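RimK-related lysine biosynthesis protein (Thermococcus kodakarensis, PDB 5K2M) ligates the amino acid to the carrier protein LysW in an ATP- and magnesium-dependent reaction, priming lysine and ornithine biosynthesis as a bifunctional LysX/ArgX. Local coordinates at residues A[89-94]-A[216-221]; A[118-122]-A[160-164]. The contacts are given in a common frame with arbitrary orientation. Residue numbers count along the deposited sequence, not the author numbering.

Interaction 1 (A[89-94]-A[216-221]); sequences RLAGKV and KAWEAF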
loop_
_atom_site.group_PDB
_atom_site.type_symbol
_atom_site.label_atom_id
_atom_site.label_comp_id
_atom_site.label_asym_id
_atom_site.label_seq_id
_atom_site.Cartn_x
_atom_site.Cartn_y
_atom_site.Cartn_z
ATOM N N ARG A 89 -39.024 1.713 -27.194
ATOM C CA ARG A 89 -38.430 1.541 -28.516
ATOM C C ARG A 89 -39.488 1.334 -29.608
ATOM O O ARG A 89 -39.273 1.723 -30.747
ATOM C CB ARG A 89 -37.391 0.421 -28.501
ATOM C CG ARG A 89 -36.267 0.687 -29.483
ATOM C CD ARG A 89 -34.956 0.048 -29.078
ATOM N NE ARG A 89 -34.332 0.689 -27.920
ATOM C CZ ARG A 89 -33.612 1.812 -27.952
ATOM N NH1 ARG A 89 -33.429 2.482 -29.085
ATOM N NH2 ARG A 89 -33.077 2.277 -26.831
ATOM N N LEU A 90 -40.630 0.740 -29.257
ATOM C CA LEU A 90 -41.739 0.565 -30.204
ATOM C C LEU A 90 -42.508 1.864 -30.504
ATOM O O LEU A 90 -43.071 2.014 -31.586
ATOM C CB LEU A 90 -42.725 -0.488 -29.699
ATOM C CG LEU A 90 -42.187 -1.916 -29.665
ATOM C CD1 LEU A 90 -43.031 -2.807 -28.764
ATOM C CD2 LEU A 90 -42.073 -2.484 -31.073
ATOM N N ALA A 91 -42.519 2.799 -29.557
ATOM C CA ALA A 91 -43.357 3.991 -29.656
ATOM C C ALA A 91 -42.928 4.880 -30.804
ATOM O O ALA A 91 -41.749 5.135 -30.992
ATOM C CB ALA A 91 -43.323 4.767 -28.351
ATOM N N GLY A 92 -43.892 5.335 -31.593
ATOM C CA GLY A 92 -43.587 6.107 -32.789
ATOM C C GLY A 92 -43.274 5.262 -34.019
ATOM O O GLY A 92 -43.344 5.775 -35.133
ATOM N N LYS A 93 -42.937 3.979 -33.829
ATOM C CA LYS A 93 -42.577 3.082 -34.934
ATOM C C LYS A 93 -43.751 2.218 -35.379
ATOM O O LYS A 93 -43.934 1.981 -36.564
ATOM C CB LYS A 93 -41.445 2.149 -34.512
ATOM C CG LYS A 93 -40.181 2.850 -34.048
ATOM C CD LYS A 93 -39.433 3.483 -35.204
ATOM C CE LYS A 93 -37.944 3.203 -35.094
ATOM N NZ LYS A 93 -37.347 3.847 -33.896
ATOM N N VAL A 94 -44.495 1.703 -34.408
ATOM C CA VAL A 94 -45.677 0.896 -34.650
ATOM C C VAL A 94 -46.753 1.287 -33.641
ATOM O O VAL A 94 -46.441 1.852 -32.595
ATOM C CB VAL A 94 -45.364 -0.607 -34.524
ATOM C CG1 VAL A 94 -44.367 -1.024 -35.594
ATOM C CG2 VAL A 94 -44.815 -0.947 -33.146
ATOM N N LYS A 216 -42.028 -4.693 -38.862
ATOM C CA LYS A 216 -41.789 -3.320 -38.403
ATOM C C LYS A 216 -41.473 -3.266 -36.911
ATOM O O LYS A 216 -40.604 -2.512 -36.489
ATOM C CB LYS A 216 -42.988 -2.415 -38.711
ATOM C CG LYS A 216 -43.003 -1.837 -40.121
ATOM C CD LYS A 216 -44.356 -1.202 -40.415
ATOM C CE LYS A 216 -44.333 -0.298 -41.640
ATOM N NZ LYS A 216 -43.802 1.056 -41.305
ATOM N N ALA A 217 -42.183 -4.064 -36.117
ATOM C CA ALA A 217 -41.895 -4.166 -34.691
ATOM C C ALA A 217 -40.472 -4.673 -34.473
ATOM O O ALA A 217 -39.744 -4.155 -33.629
ATOM C CB ALA A 217 -42.892 -5.089 -34.010
ATOM N N TRP A 218 -40.079 -5.692 -35.234
ATOM C CA TRP A 218 -38.718 -6.216 -35.159
ATOM C C TRP A 218 -37.674 -5.159 -35.538
ATOM O O TRP A 218 -36.600 -5.108 -34.936
ATOM C CB TRP A 218 -38.567 -7.443 -36.065
ATOM C CG TRP A 218 -37.185 -8.037 -36.050
ATOM C CD1 TRP A 218 -36.774 -9.102 -35.327
ATOM C CD2 TRP A 218 -36.043 -7.592 -36.794
ATOM N NE1 TRP A 218 -35.452 -9.358 -35.568
ATOM C CE2 TRP A 218 -34.971 -8.432 -36.451
ATOM C CE3 TRP A 218 -35.819 -6.558 -37.709
ATOM C CZ2 TRP A 218 -33.689 -8.284 -37.000
ATOM C CZ3 TRP A 218 -34.545 -6.410 -38.253
ATOM C CH2 TRP A 218 -33.500 -7.274 -37.896
ATOM N N GLU A 219 -37.991 -4.340 -36.550
ATOM C CA GLU A 219 -37.087 -3.285 -37.044
ATOM C C GLU A 219 -36.891 -2.155 -36.028
ATOM O O GLU A 219 -35.864 -1.484 -36.036
ATOM C CB GLU A 219 -37.562 -2.741 -38.412
ATOM C CG GLU A 219 -37.250 -3.725 -39.536
ATOM C CD GLU A 219 -37.882 -3.418 -40.887
ATOM O OE1 GLU A 219 -38.761 -2.536 -41.004
ATOM O OE2 GLU A 219 -37.493 -4.107 -41.851
ATOM N N ALA A 220 -37.858 -1.966 -35.140
ATOM C CA ALA A 220 -37.654 -1.091 -33.986
ATOM C C ALA A 220 -36.440 -1.498 -33.136
ATOM O O ALA A 220 -35.813 -0.649 -32.516
ATOM C CB ALA A 220 -38.902 -1.058 -33.117
ATOM N N PHE A 221 -36.133 -2.797 -33.104
ATOM C CA PHE A 221 -34.990 -3.326 -32.380
ATOM C C PHE A 221 -33.770 -3.550 -33.275
ATOM O O PHE A 221 -32.647 -3.264 -32.862
ATOM C CB PHE A 221 -35.406 -4.603 -31.628
ATOM C CG PHE A 221 -36.418 -4.326 -30.557
ATOM C CD1 PHE A 221 -36.011 -3.928 -29.292
ATOM C CD2 PHE A 221 -37.776 -4.345 -30.847
ATOM C CE1 PHE A 221 -36.937 -3.604 -28.313
ATOM C CE2 PHE A 221 -38.705 -4.026 -29.874
ATOM C CZ PHE A 221 -38.283 -3.663 -28.598
#
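Leu-90 is the bump to look at first. Its CD2 methyl drops into a shallow hollow on 216-221, lying 4.0 Å from CB of Ala-217, 4.0 Å from CB of Ala-220 and 3.9 Å from CE2 of Phe-221. The hollow exists because two of its three walls are alanines, and this also lets the backbones come close: the CA atoms of Leu-90 and Ala-220 are 5.8 Å apart. The fit works in reverse too. CB of Ala-220, the residue most covered in this contact, points at 89-94 and slips between Leu-90 and Lys-93, whose CG is 4.2 Å away. Val-94 makes the second bump, its CG1 resting 3.7 Å from CB of Lys-216. Between the two bumps the chain turns away after helix 83-90: Lys-93 N bonds to Leu-90 O at 3.0 Å in a type II turn, with Gly-92 supplying the positive phi, so Val-94 returns to the same side as Leu-90. At the other end the aliphatic part of Arg-89 lies over the partner, CG 3.3 Å from Ala-220 O and CB 4.1 Å from CE1 of Phe-221, while its guanidinium forms a salt bridge with Glu-79. No hydrogen bond crosses the contact; shape holds it. The end of helix 83-90 thus meets the end of helix 208-219 above the large antiparallel sheet of the ATP-grasp domain: Leu-90 and Val-94 touch Val-239 on strand 236-243, Phe-221 reaches Val-242 and Leu-226, and Arg-89 packs against Arg-61 of the second subunit.

Interaction 2 (A[118-122]-A[160-164]); sequences PLVSK and YFQEF. With ADP (adenosine-5'-diphosphate), chain O.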
loop_
_atom_site.group_PDB
_atom_site.type_symbol
_atom_site.label_atom_id
_atom_site.label_comp_id
_atom_site.label_asym_id
_atom_site.label_seq_id
_atom_site.Cartn_x
_atom_site.Cartn_y
_atom_site.Cartn_z
ATOM N N PRO A 118 -61.449 0.235 -17.586
ATOM C CA PRO A 118 -60.508 -0.578 -16.835
ATOM C C PRO A 118 -59.120 -0.482 -17.429
ATOM O O PRO A 118 -58.967 -0.180 -18.605
ATOM C CB PRO A 118 -61.071 -1.987 -16.991
ATOM C CG PRO A 118 -61.780 -1.966 -18.292
ATOM C CD PRO A 118 -62.175 -0.554 -18.593
ATOM N N LEU A 119 -58.114 -0.737 -16.616
ATOM C CA LEU A 119 -56.752 -0.718 -17.099
ATOM C C LEU A 119 -56.056 -2.011 -16.707
ATOM O O LEU A 119 -56.572 -2.796 -15.909
ATOM C CB LEU A 119 -56.006 0.529 -16.604
ATOM C CG LEU A 119 -56.009 0.842 -15.110
ATOM C CD1 LEU A 119 -54.952 0.010 -14.406
ATOM C CD2 LEU A 119 -55.725 2.312 -14.875
ATOM N N VAL A 120 -54.889 -2.224 -17.304
ATOM C CA VAL A 120 -54.107 -3.412 -17.081
ATOM C C VAL A 120 -52.798 -3.043 -16.404
ATOM O O VAL A 120 -52.067 -2.163 -16.862
ATOM C CB VAL A 120 -53.850 -4.155 -18.404
ATOM C CG1 VAL A 120 -52.856 -5.281 -18.203
ATOM C CG2 VAL A 120 -55.173 -4.688 -18.962
ATOM N N SER A 121 -52.538 -3.728 -15.296
ATOM C CA SER A 121 -51.311 -3.607 -14.543
ATOM C C SER A 121 -50.450 -4.836 -14.842
ATOM O O SER A 121 -50.956 -5.959 -14.869
ATOM C CB SER A 121 -51.635 -3.579 -13.048
ATOM O OG SER A 121 -50.451 -3.621 -12.282
ATOM N N LYS A 122 -49.159 -4.636 -15.049
ATOM C CA LYS A 122 -48.272 -5.766 -15.280
ATOM C C LYS A 122 -46.853 -5.405 -14.892
ATOM O O LYS A 122 -46.467 -4.241 -15.010
ATOM C CB LYS A 122 -48.337 -6.216 -16.741
ATOM C CG LYS A 122 -47.862 -5.182 -17.725
ATOM C CD LYS A 122 -47.914 -5.697 -19.149
ATOM C CE LYS A 122 -49.300 -5.649 -19.757
ATOM N NZ LYS A 122 -49.260 -5.826 -21.245
ATOM N N TYR A 160 -46.134 0.035 -14.447
ATOM C CA TYR A 160 -46.416 0.063 -15.874
ATOM C C TYR A 160 -47.831 -0.416 -16.110
ATOM O O TYR A 160 -48.242 -1.479 -15.597
ATOM C CB TYR A 160 -45.424 -0.849 -16.606
ATOM C CG TYR A 160 -45.678 -1.026 -18.084
ATOM C CD1 TYR A 160 -45.152 -0.148 -19.013
ATOM C CD2 TYR A 160 -46.448 -2.087 -18.548
ATOM C CE1 TYR A 160 -45.375 -0.322 -20.371
ATOM C CE2 TYR A 160 -46.687 -2.270 -19.896
ATOM C CZ TYR A 160 -46.137 -1.399 -20.807
ATOM O OH TYR A 160 -46.376 -1.598 -22.145
ATOM N N PHE A 161 -48.573 0.365 -16.894
ATOM C CA PHE A 161 -50.000 0.139 -17.110
ATOM C C PHE A 161 -50.354 0.331 -18.583
ATOM O O PHE A 161 -49.732 1.116 -19.264
ATOM C CB PHE A 161 -50.828 1.167 -16.333
ATOM C CG PHE A 161 -50.696 1.086 -14.847
ATOM C CD1 PHE A 161 -51.494 0.225 -14.111
ATOM C CD2 PHE A 161 -49.815 1.911 -14.168
ATOM C CE1 PHE A 161 -51.408 0.178 -12.729
ATOM C CE2 PHE A 161 -49.718 1.858 -12.786
ATOM C CZ PHE A 161 -50.516 0.992 -12.068
ATOM N N GLN A 162 -51.367 -0.387 -19.048
ATOM C CA GLN A 162 -51.967 -0.153 -20.356
ATOM C C GLN A 162 -53.466 0.018 -20.210
ATOM O O GLN A 162 -54.048 -0.424 -19.229
ATOM C CB GLN A 162 -51.731 -1.344 -21.280
ATOM C CG GLN A 162 -50.299 -1.543 -21.732
ATOM C CD GLN A 162 -50.148 -2.805 -22.565
ATOM O OE1 GLN A 162 -50.715 -3.832 -22.235
ATOM N NE2 GLN A 162 -49.382 -2.731 -23.641
ATOM N N GLU A 163 -54.085 0.672 -21.182
ATOM C CA GLU A 163 -55.532 0.575 -21.365
ATOM C C GLU A 163 -55.916 -0.891 -21.532
ATOM O O GLU A 163 -55.174 -1.656 -22.149
ATOM C CB GLU A 163 -55.979 1.352 -22.612
ATOM C CG GLU A 163 -55.466 0.777 -23.925
ATOM C CD GLU A 163 -55.878 1.585 -25.145
ATOM O OE1 GLU A 163 -56.904 2.281 -25.094
ATOM O OE2 GLU A 163 -55.162 1.538 -26.161
ATOM N N PHE A 164 -57.069 -1.290 -21.004
ATOM C CA PHE A 164 -57.575 -2.635 -21.279
ATOM C C PHE A 164 -58.087 -2.673 -22.713
ATOM O O PHE A 164 -58.985 -1.918 -23.086
ATOM C CB PHE A 164 -58.682 -3.035 -20.315
ATOM C CG PHE A 164 -59.299 -4.380 -20.618
ATOM C CD1 PHE A 164 -58.628 -5.557 -20.306
ATOM C CD2 PHE A 164 -60.557 -4.470 -21.193
ATOM C CE1 PHE A 164 -59.195 -6.793 -20.576
ATOM C CE2 PHE A 164 -61.131 -5.707 -21.454
ATOM C CZ PHE A 164 -60.445 -6.869 -21.157
HETATM P PB ADP O . -46.418 -11.568 -20.616
HETATM O O1B ADP O . -46.991 -12.468 -21.675
HETATM O O2B ADP O . -46.659 -12.043 -19.203
HETATM O O3B ADP O . -44.979 -11.163 -20.817
HETATM P PA ADP O . -48.287 -9.725 -21.838
HETATM O O1A ADP O . -47.980 -10.405 -23.157
HETATM O O2A ADP O . -48.298 -8.231 -21.865
HETATM O O3A ADP O . -47.293 -10.207 -20.672
HETATM O "O5'" ADP O . -49.712 -10.223 -21.298
HETATM C "C5'" ADP O . -50.086 -11.581 -21.340
HETATM C "C4'" ADP O . -51.439 -11.722 -22.018
HETATM O "O4'" ADP O . -52.421 -10.987 -21.279
HETATM C "C3'" ADP O . -51.501 -11.208 -23.447
HETATM O "O3'" ADP O . -51.142 -12.224 -24.397
HETATM C "C2'" ADP O . -52.957 -10.801 -23.558
HETATM O "O2'" ADP O . -53.803 -11.912 -23.847
HETATM C "C1'" ADP O . -53.313 -10.327 -22.169
HETATM N N9 ADP O . -53.118 -8.874 -22.062
HETATM C C8 ADP O . -51.992 -8.243 -21.668
HETATM N N7 ADP O . -52.136 -6.906 -21.698
HETATM C C5 ADP O . -53.387 -6.672 -22.137
HETATM C C6 ADP O . -54.204 -5.485 -22.384
HETATM N N6 ADP O . -53.696 -4.251 -22.180
HETATM N N1 ADP O . -55.463 -5.680 -22.824
HETATM C C2 ADP O . -55.977 -6.899 -23.034
HETATM N N3 ADP O . -55.299 -8.028 -22.829
HETATM C C4 ADP O . -54.027 -7.972 -22.383
HETATM O O HOH W 1 -48.610 -1.907 -12.812
HETATM O O HOH W 2 -46.765 -4.295 -22.716
HETATM O O HOH W 3 -46.031 -2.401 -13.164
#
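Apolar contacts lie on both faces of this antiparallel strand pair. On one, Leu-119 CD1 meets Phe-161 CD1 at 3.5 Å, and the phenyl ring, also touched by Ser-121 CB, faces helices 111-115 and 138-150. On the other, Val-120 CG2 sits 3.8 Å from CD1 at the edge of the Phe-164 ring, while Pro-118 CG, following a cis peptide, lies 3.9 Å from Phe-164 CB. Between the faces runs the backbone pairing: Val-120 N to Gln-162 O at 2.8 Å, Gln-162 N back to Val-120 O at 2.9 Å, and Phe-164 N to Pro-118 O at 3.3 Å. Outward from Val-120 comes the nucleotide. ADP N6 lies 3.6 Å from Val-120 CG2 and donates to both Glu-163 O and Gln-162 OE1 at 3.0 Å. Lys-122 NZ reaches Gln-162 OE1 and ADP O2A, each at 2.7 Å, and ADP N7 at 3.1 Å; water 2 joins it to Tyr-160 OH. Gln-162 NE2 bonds to Asn-240 OD1, so the amide is held with its oxygen toward lysine and adenine. The chemistry implies an adenine-reading edge of the ATP-grasp kind: a carbonyl and an amide oxygen accept from the amino group, while one lysine bridges purine and alpha-phosphate.

How the interactions relate
Both contacts belong to the ATP-grasp domain, their centres 20 Å apart and nearest atoms about 8 Å apart, without touching. Along the chain 89-94 comes first, then both strands of interaction 2, and finally 216-221, so interaction 1 joins parts that bracket the smaller antiparallel sheet. Helix 83-90 links them: it ends in interaction 1, while Lys-83, Leu-84 and Thr-87 touch Tyr-160 of interaction 2. Strand 236-243 is the second link: Val-239 and Val-242 pack under interaction 1, Asn-240 bonds Gln-162 and ADP, and Glu-241 binds magnesium. The nucleotide thus lies between two sheets, with interaction 2 at its adenine and interaction 1 behind the metal-binding strand.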